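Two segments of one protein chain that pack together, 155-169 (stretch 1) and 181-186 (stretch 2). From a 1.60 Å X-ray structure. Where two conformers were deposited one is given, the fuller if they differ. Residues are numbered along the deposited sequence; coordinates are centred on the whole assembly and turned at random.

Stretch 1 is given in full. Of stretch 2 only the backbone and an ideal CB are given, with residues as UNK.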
ATOM      1  N   TYR A 155      -0.939   7.614   5.063  1.00  9.56           N
ATOM      2  CA  TYR A 155      -2.155   8.428   4.975  1.00 10.09           C
ATOM      3  C   TYR A 155      -3.402   7.517   5.147  1.00 10.02           C
ATOM      4  O   TYR A 155      -4.320   7.837   5.923  1.00 10.15           O
ATOM      5  CB  TYR A 155      -2.124   9.143   3.617  1.00 10.90           C
ATOM      6  CG  TYR A 155      -3.340   9.966   3.239  1.00 11.88           C
ATOM      7  CD1 TYR A 155      -4.440   9.381   2.640  1.00 12.50           C
ATOM      8  CD2 TYR A 155      -3.326  11.336   3.378  1.00 12.73           C
ATOM      9  CE1 TYR A 155      -5.526  10.124   2.245  1.00 13.78           C
ATOM     10  CE2 TYR A 155      -4.419  12.080   3.001  1.00 13.70           C
ATOM     11  CZ  TYR A 155      -5.516  11.459   2.448  1.00 13.95           C
ATOM     12  OH  TYR A 155      -6.576  12.220   2.015  1.00 15.62           O
ATOM     13  N   LEU A 156      -3.458   6.394   4.447  1.00  9.66           N
ATOM     14  CA  LEU A 156      -4.602   5.499   4.578  1.00  9.65           C
ATOM     15  C   LEU A 156      -4.652   4.810   5.949  1.00  9.33           C
ATOM     16  O   LEU A 156      -5.705   4.774   6.599  1.00  9.11           O
ATOM     17  CB  LEU A 156      -4.602   4.459   3.478  1.00  9.97           C
ATOM     18  CG  LEU A 156      -4.786   5.012   2.066  1.00 10.56           C
ATOM     19  CD1 LEU A 156      -4.360   3.952   1.063  1.00 11.02           C
ATOM     20  CD2 LEU A 156      -6.200   5.525   1.846  1.00 11.28           C
ATOM     21  N   LEU A 157      -3.514   4.349   6.428  1.00  9.12           N
ATOM     22  CA  LEU A 157      -3.478   3.612   7.696  1.00  9.07           C
ATOM     23  C   LEU A 157      -3.916   4.516   8.841  1.00  9.51           C
ATOM     24  O   LEU A 157      -4.660   4.084   9.750  1.00  9.35           O
ATOM     25  CB  LEU A 157      -2.097   3.023   7.955  1.00  9.33           C
ATOM     26  CG  LEU A 157      -1.664   1.880   7.024  1.00  9.00           C
ATOM     27  CD1 LEU A 157      -0.151   1.772   7.038  1.00  9.41           C
ATOM     28  CD2 LEU A 157      -2.336   0.547   7.429  1.00  9.10           C
ATOM     29  N   SER A 158      -3.445   5.770   8.822  1.00  9.70           N
ATOM     30  CA  SER A 158      -3.754   6.705   9.928  1.00 10.43           C
ATOM     31  C   SER A 158      -5.232   7.090   9.952  1.00 11.07           C
ATOM     32  O   SER A 158      -5.679   7.581  11.004  1.00 12.34           O
ATOM     33  CB  SER A 158      -2.876   7.968   9.913  1.00 10.71           C
ATOM     34  OG  SER A 158      -3.080   8.755   8.749  1.00 10.61           O
ATOM     35  N   ARG A 159      -5.963   6.859   8.855  1.00 10.89           N
ATOM     36  CA  ARG A 159      -7.396   7.209   8.709  1.00 11.64           C
ATOM     37  C   ARG A 159      -8.348   6.031   8.971  1.00 11.32           C
ATOM     38  O   ARG A 159      -9.563   6.207   8.947  1.00 12.03           O
ATOM     39  CB  ARG A 159      -7.631   7.850   7.338  1.00 12.31           C
ATOM     40  CG  ARG A 159      -7.138   9.319   7.274  1.00 13.18           C
ATOM     41  CD  ARG A 159      -7.101   9.909   5.874  1.00 14.03           C
ATOM     42  NE  ARG A 159      -6.729  11.338   5.909  1.00 14.78           N
ATOM     43  CZ  ARG A 159      -5.490  11.774   6.155  1.00 14.92           C
ATOM     44  NH1 ARG A 159      -4.492  10.911   6.386  1.00 14.36           N
ATOM     45  NH2 ARG A 159      -5.250  13.085   6.163  1.00 15.81           N
ATOM     46  N   ALA A 160      -7.794   4.847   9.216  1.00 11.31           N
ATOM     47  CA  ALA A 160      -8.606   3.653   9.480  1.00 10.91           C
ATOM     48  C   ALA A 160      -9.269   3.823  10.857  1.00 11.48           C
ATOM     49  O   ALA A 160      -8.745   4.569  11.710  1.00 12.12           O
ATOM     50  CB  ALA A 160      -7.745   2.415   9.469  1.00 10.62           C
ATOM     51  N   PRO A 161     -10.400   3.126  11.082  1.00 11.33           N
ATOM     52  CA  PRO A 161     -11.053   3.238  12.383  1.00 12.04           C
ATOM     53  C   PRO A 161     -10.179   2.777  13.535  1.00 12.26           C
ATOM     54  O   PRO A 161      -9.435   1.784  13.402  1.00 12.24           O
ATOM     55  CB  PRO A 161     -12.291   2.340  12.228  1.00 12.10           C
ATOM     56  CG  PRO A 161     -12.523   2.157  10.768  1.00 12.00           C
ATOM     57  CD  PRO A 161     -11.134   2.214  10.182  1.00 11.42           C
ATOM     58  N   GLY A 162     -10.293   3.460  14.679  1.00 13.19           N
ATOM     59  CA  GLY A 162      -9.636   2.947  15.875  1.00 13.18           C
ATOM     60  C   GLY A 162      -8.140   2.843  15.679  1.00 12.92           C
ATOM     61  O   GLY A 162      -7.518   3.739  15.117  1.00 13.20           O
ATOM     62  N   LYS A 163      -7.572   1.718  16.120  1.00 12.77           N
ATOM     63  CA  LYS A 163      -6.164   1.395  15.894  1.00 12.72           C
ATOM     64  C   LYS A 163      -6.010   0.303  14.842  1.00 11.47           C
ATOM     65  O   LYS A 163      -4.962  -0.321  14.776  1.00 10.58           O
ATOM     66  CB  LYS A 163      -5.498   0.954  17.200  1.00 14.39           C
ATOM     67  CG  LYS A 163      -5.597   1.973  18.324  1.00 16.73           C
ATOM     68  CD  LYS A 163      -4.961   3.290  17.940  1.00 19.57           C
ATOM     69  CE  LYS A 163      -5.095   4.326  19.037  1.00 22.81           C
ATOM     70  NZ  LYS A 163      -4.737   5.652  18.495  1.00 26.26           N
ATOM     71  N   LEU A 164      -7.046   0.049  14.047  1.00 10.92           N
ATOM     72  CA  LEU A 164      -6.940  -0.972  13.008  1.00 10.76           C
ATOM     73  C   LEU A 164      -5.754  -0.742  12.064  1.00 10.10           C
ATOM     74  O   LEU A 164      -5.102  -1.700  11.618  1.00  9.72           O
ATOM     75  CB  LEU A 164      -8.232  -1.057  12.201  1.00 11.39           C
ATOM     76  CG  LEU A 164      -9.515  -1.585  12.890  1.00 12.41           C
ATOM     77  CD1 LEU A 164     -10.627  -1.708  11.877  1.00 12.74           C
ATOM     78  CD2 LEU A 164      -9.347  -2.860  13.649  1.00 13.05           C
ATOM     79  N   GLY A 165      -5.485   0.522  11.766  1.00 10.04           N
ATOM     80  CA  GLY A 165      -4.334   0.858  10.911  1.00 10.09           C
ATOM     81  C   GLY A 165      -2.994   0.458  11.511  1.00 10.36           C
ATOM     82  O   GLY A 165      -2.080  -0.052  10.797  1.00 10.40           O
ATOM     83  N   LEU A 166      -2.808   0.679  12.815  1.00 11.15           N
ATOM     84  CA  LEU A 166      -1.551   0.250  13.463  1.00 11.61           C
ATOM     85  C   LEU A 166      -1.408  -1.247  13.445  1.00 10.98           C
ATOM     86  O   LEU A 166      -0.315  -1.797  13.247  1.00 10.60           O
ATOM     87  CB  LEU A 166      -1.463   0.728  14.934  1.00 13.36           C
ATOM     88  CG  LEU A 166      -1.338   2.182  15.119  1.00 14.81           C
ATOM     89  CD1 LEU A 166      -1.220   2.500  16.618  1.00 15.60           C
ATOM     90  CD2 LEU A 166      -0.132   2.709  14.404  1.00 15.50           C
ATOM     91  N   HIS A 167      -2.508  -1.946  13.711  1.00 10.54           N
ATOM     92  CA  HIS A 167      -2.483  -3.391  13.626  1.00 10.65           C
ATOM     93  C   HIS A 167      -2.011  -3.864  12.239  1.00  9.93           C
ATOM     94  O   HIS A 167      -1.128  -4.711  12.148  1.00 10.15           O
ATOM     95  CB  HIS A 167      -3.856  -3.946  14.018  1.00 11.42           C
ATOM     96  CG  HIS A 167      -4.013  -5.405  13.775  1.00 12.28           C
ATOM     97  ND1 HIS A 167      -3.480  -6.366  14.613  1.00 12.78           N
ATOM     98  CD2 HIS A 167      -4.613  -6.079  12.765  1.00 12.88           C
ATOM     99  CE1 HIS A 167      -3.775  -7.560  14.152  1.00 13.36           C
ATOM    100  NE2 HIS A 167      -4.438  -7.419  13.019  1.00 13.83           N
ATOM    101  N   ALA A 168      -2.656  -3.371  11.197  1.00  9.25           N
ATOM    102  CA  ALA A 168      -2.255  -3.754   9.855  1.00  8.70           C
ATOM    103  C   ALA A 168      -0.774  -3.418   9.591  1.00  8.72           C
ATOM    104  O   ALA A 168      -0.057  -4.227   9.004  1.00  8.68           O
ATOM    105  CB  ALA A 168      -3.165  -3.103   8.840  1.00  8.51           C
ATOM    106  N   ALA A 169      -0.337  -2.251  10.068  1.00  8.69           N
ATOM    107  CA  ALA A 169       1.032  -1.753   9.760  1.00  8.70           C
ATOM    108  C   ALA A 169       2.115  -2.517  10.525  1.00  9.02           C
ATOM    109  O   ALA A 169       3.205  -2.776   9.989  1.00  9.31           O
ATOM    110  CB  ALA A 169       1.113  -0.288  10.098  1.00  8.70           C
ATOM    111  N   UNK A 181     -12.733  -2.339   3.045  1.00 10.46           N
ATOM    112  CA  UNK A 181     -13.801  -1.328   3.029  1.00 10.81           C
ATOM    113  C   UNK A 181     -13.935  -0.718   4.433  1.00 11.11           C
ATOM    114  O   UNK A 181     -14.028   0.514   4.590  1.00 10.71           O
ATOM    115  CB  UNK A 181     -15.128  -1.940   2.575  1.00 10.81           C
ATOM    116  N   UNK A 182     -13.921  -1.552   5.473  1.00 11.30           N
ATOM    117  CA  UNK A 182     -13.990  -1.028   6.846  1.00 11.71           C
ATOM    118  C   UNK A 182     -12.816  -0.052   7.149  1.00 11.54           C
ATOM    119  O   UNK A 182     -13.001   0.978   7.792  1.00 11.41           O
ATOM    120  CB  UNK A 182     -13.976  -2.189   7.842  1.00 11.71           C
ATOM    121  N   UNK A 183     -11.637  -0.362   6.607  1.00 11.52           N
ATOM    122  CA  UNK A 183     -10.477   0.456   6.928  0.70 11.77           C
ATOM    123  C   UNK A 183     -10.334   1.691   6.041  1.00 11.04           C
ATOM    124  O   UNK A 183      -9.456   2.497   6.297  1.00 10.99           O
ATOM    125  CB  UNK A 183      -9.210  -0.395   6.821  0.70 11.77           C
ATOM    126  N   UNK A 184     -11.215   1.856   5.051  1.00 10.62           N
ATOM    127  CA  UNK A 184     -11.144   3.037   4.198  1.00 10.07           C
ATOM    128  C   UNK A 184     -10.174   2.904   3.062  1.00  9.65           C
ATOM    129  O   UNK A 184      -9.806   3.891   2.442  1.00 10.02           O
ATOM    130  CB  UNK A 184     -10.766   4.262   5.033  1.00 10.07           C
ATOM    131  N   UNK A 185      -9.810   1.653   2.756  1.00  9.04           N
ATOM    132  CA  UNK A 185      -8.891   1.361   1.613  1.00  8.89           C
ATOM    133  C   UNK A 185      -9.657   1.053   0.324  1.00  8.90           C
ATOM    134  O   UNK A 185      -9.084   0.968  -0.766  1.00  8.63           O
ATOM    135  CB  UNK A 185      -7.982   0.178   1.951  1.00  8.89           C
ATOM    136  N   UNK A 186     -10.970   0.849   0.448  1.00  9.05           N
ATOM    137  CA  UNK A 186     -11.820   0.550  -0.708  1.00  9.40           C
ATOM    138  C   UNK A 186     -13.255   0.965  -0.402  1.00 10.07           C
ATOM    139  O   UNK A 186     -13.582   1.226   0.756  1.00 10.45           O
ATOM    140  CB  UNK A 186     -11.754  -0.936  -1.068  1.00  9.40           C
TER

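Position 181 lies in a helical turn, and nothing of stretch 1 comes within 5.5 Å of its ideal CB. Stretch 1 therefore sets no rule here, and almost any residue that tolerates a helix would serve. The deposited residue is Ile181, whose side chain stays out of reach; its backbone carbonyl contributes more, accepting a hydrogen bond from the N of residue 184 (3.2 Å from N to Ile181 O).

At position 182, also helical, CA-to-CB points sideways. The ideal CB is 5.3 Å from Leu164 CD1 and 5.4 Å from Pro161 CG, so there is room for one further shell of atoms against the apolar surface of Leu164 and Pro161. No charge or side-chain donor is on offer, and a small or medium aliphatic such as valine, isoleucine or leucine would suit. The residue is Val182, with chi1 in t. Its CG1 reaches to 4.0 Å from Leu164 CD1 and 4.4 Å from Pro161 CG, while Pro161 CG also rests 3.2 Å from Val182 O, so the proline ring packs on backbone as well as side chain.

Position 183 is where stretch 1 makes its strongest demand. The CB direction is sideways, yet the ideal CB stands 4.1 Å from Ala160 CB and 4.7 Å from Pro161 CD. Beyond it runs an apolar groove past Leu164 and Gly165 to Ala168. A long, unbranched and flexible apolar chain fits best; leucine would also suit the entrance but reach less far. Met183 fills the groove, in m, t, m for chi1 to chi3. Its CG packs 3.9 Å from Ala160 CB, and its SD lies 3.8 Å from Leu164 CB, 4.2 Å from Gly165 N and 4.4 Å from Ala168 CB. The backbone takes part too: Ala160 CA makes a CA-H...O contact with Met183 O at 3.5 Å. No direct hydrogen bond joins the stretches, but one water donates to both Leu156 O and Met183 O, at 2.8 Å each, tying the two carbonyls together.

At position 184 phi is positive (84°), in a Schellman motif that ends the helix. A CB would point toward stretch 1, 4.5 Å from Arg159 O, but the decisive objection is local: it would be jammed against the carbonyl O of residue 183. Glycine is called for, and Gly184 is found; Leu156 CD2 sits 4.0 Å from its O.

Position 185 points sideways, its ideal CB 5.3 Å from Leu156 CD1. Leu156 and Leu157 offer an aliphatic surface some way off, so a large apolar chain is needed to reach it: phenylalanine, or a long aliphatic. Phe185 does so, its end coming nearer than its CB. Leu156 CB lies over one ring face, 3.9 Å from the centroid of the Phe185 ring in a CH-pi contact, and Leu157 CD2 meets the edge, 3.7 Å from Phe185 CZ.

Position 186 has an extended backbone and no neighbour from stretch 1, which leaves the choice open. It is Ala186.

Stretch 2, residues 181-186: IVMGFA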
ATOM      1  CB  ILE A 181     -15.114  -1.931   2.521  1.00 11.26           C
ATOM      2  CG1 ILE A 181     -14.930  -2.348   1.043  1.00 11.35           C
ATOM      3  CG2 ILE A 181     -16.280  -0.957   2.682  1.00 11.80           C
ATOM      4  CD1 ILE A 181     -16.086  -3.186   0.513  1.00 12.02           C
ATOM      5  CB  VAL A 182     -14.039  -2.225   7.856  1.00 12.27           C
ATOM      6  CG1 VAL A 182     -13.611  -1.797   9.255  1.00 12.71           C
ATOM      7  CG2 VAL A 182     -15.412  -2.869   7.816  1.00 12.96           C
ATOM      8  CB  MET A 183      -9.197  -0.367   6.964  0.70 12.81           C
ATOM      9  CG  MET A 183      -9.000  -1.060   8.328  0.70 13.68           C
ATOM     10  SD  MET A 183      -7.265  -1.528   8.527  0.70 16.67           S
ATOM     11  CE  MET A 183      -7.328  -2.670   7.177  0.70 14.81           C
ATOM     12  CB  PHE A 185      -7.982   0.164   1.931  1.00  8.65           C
ATOM     13  CG  PHE A 185      -6.782   0.473   2.801  1.00  8.74           C
ATOM     14  CD1 PHE A 185      -6.925   1.014   4.072  1.00  9.08           C
ATOM     15  CD2 PHE A 185      -5.493   0.175   2.382  1.00  8.79           C
ATOM     16  CE1 PHE A 185      -5.845   1.265   4.894  1.00  9.17           C
ATOM     17  CE2 PHE A 185      -4.389   0.430   3.210  1.00  9.04           C
ATOM     18  CZ  PHE A 185      -4.556   0.962   4.484  1.00  9.25           C
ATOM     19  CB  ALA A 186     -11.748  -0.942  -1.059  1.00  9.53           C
TER
HETATM   20  O   HOH W   1      -8.274   4.887   5.591  1.00 13.03           O
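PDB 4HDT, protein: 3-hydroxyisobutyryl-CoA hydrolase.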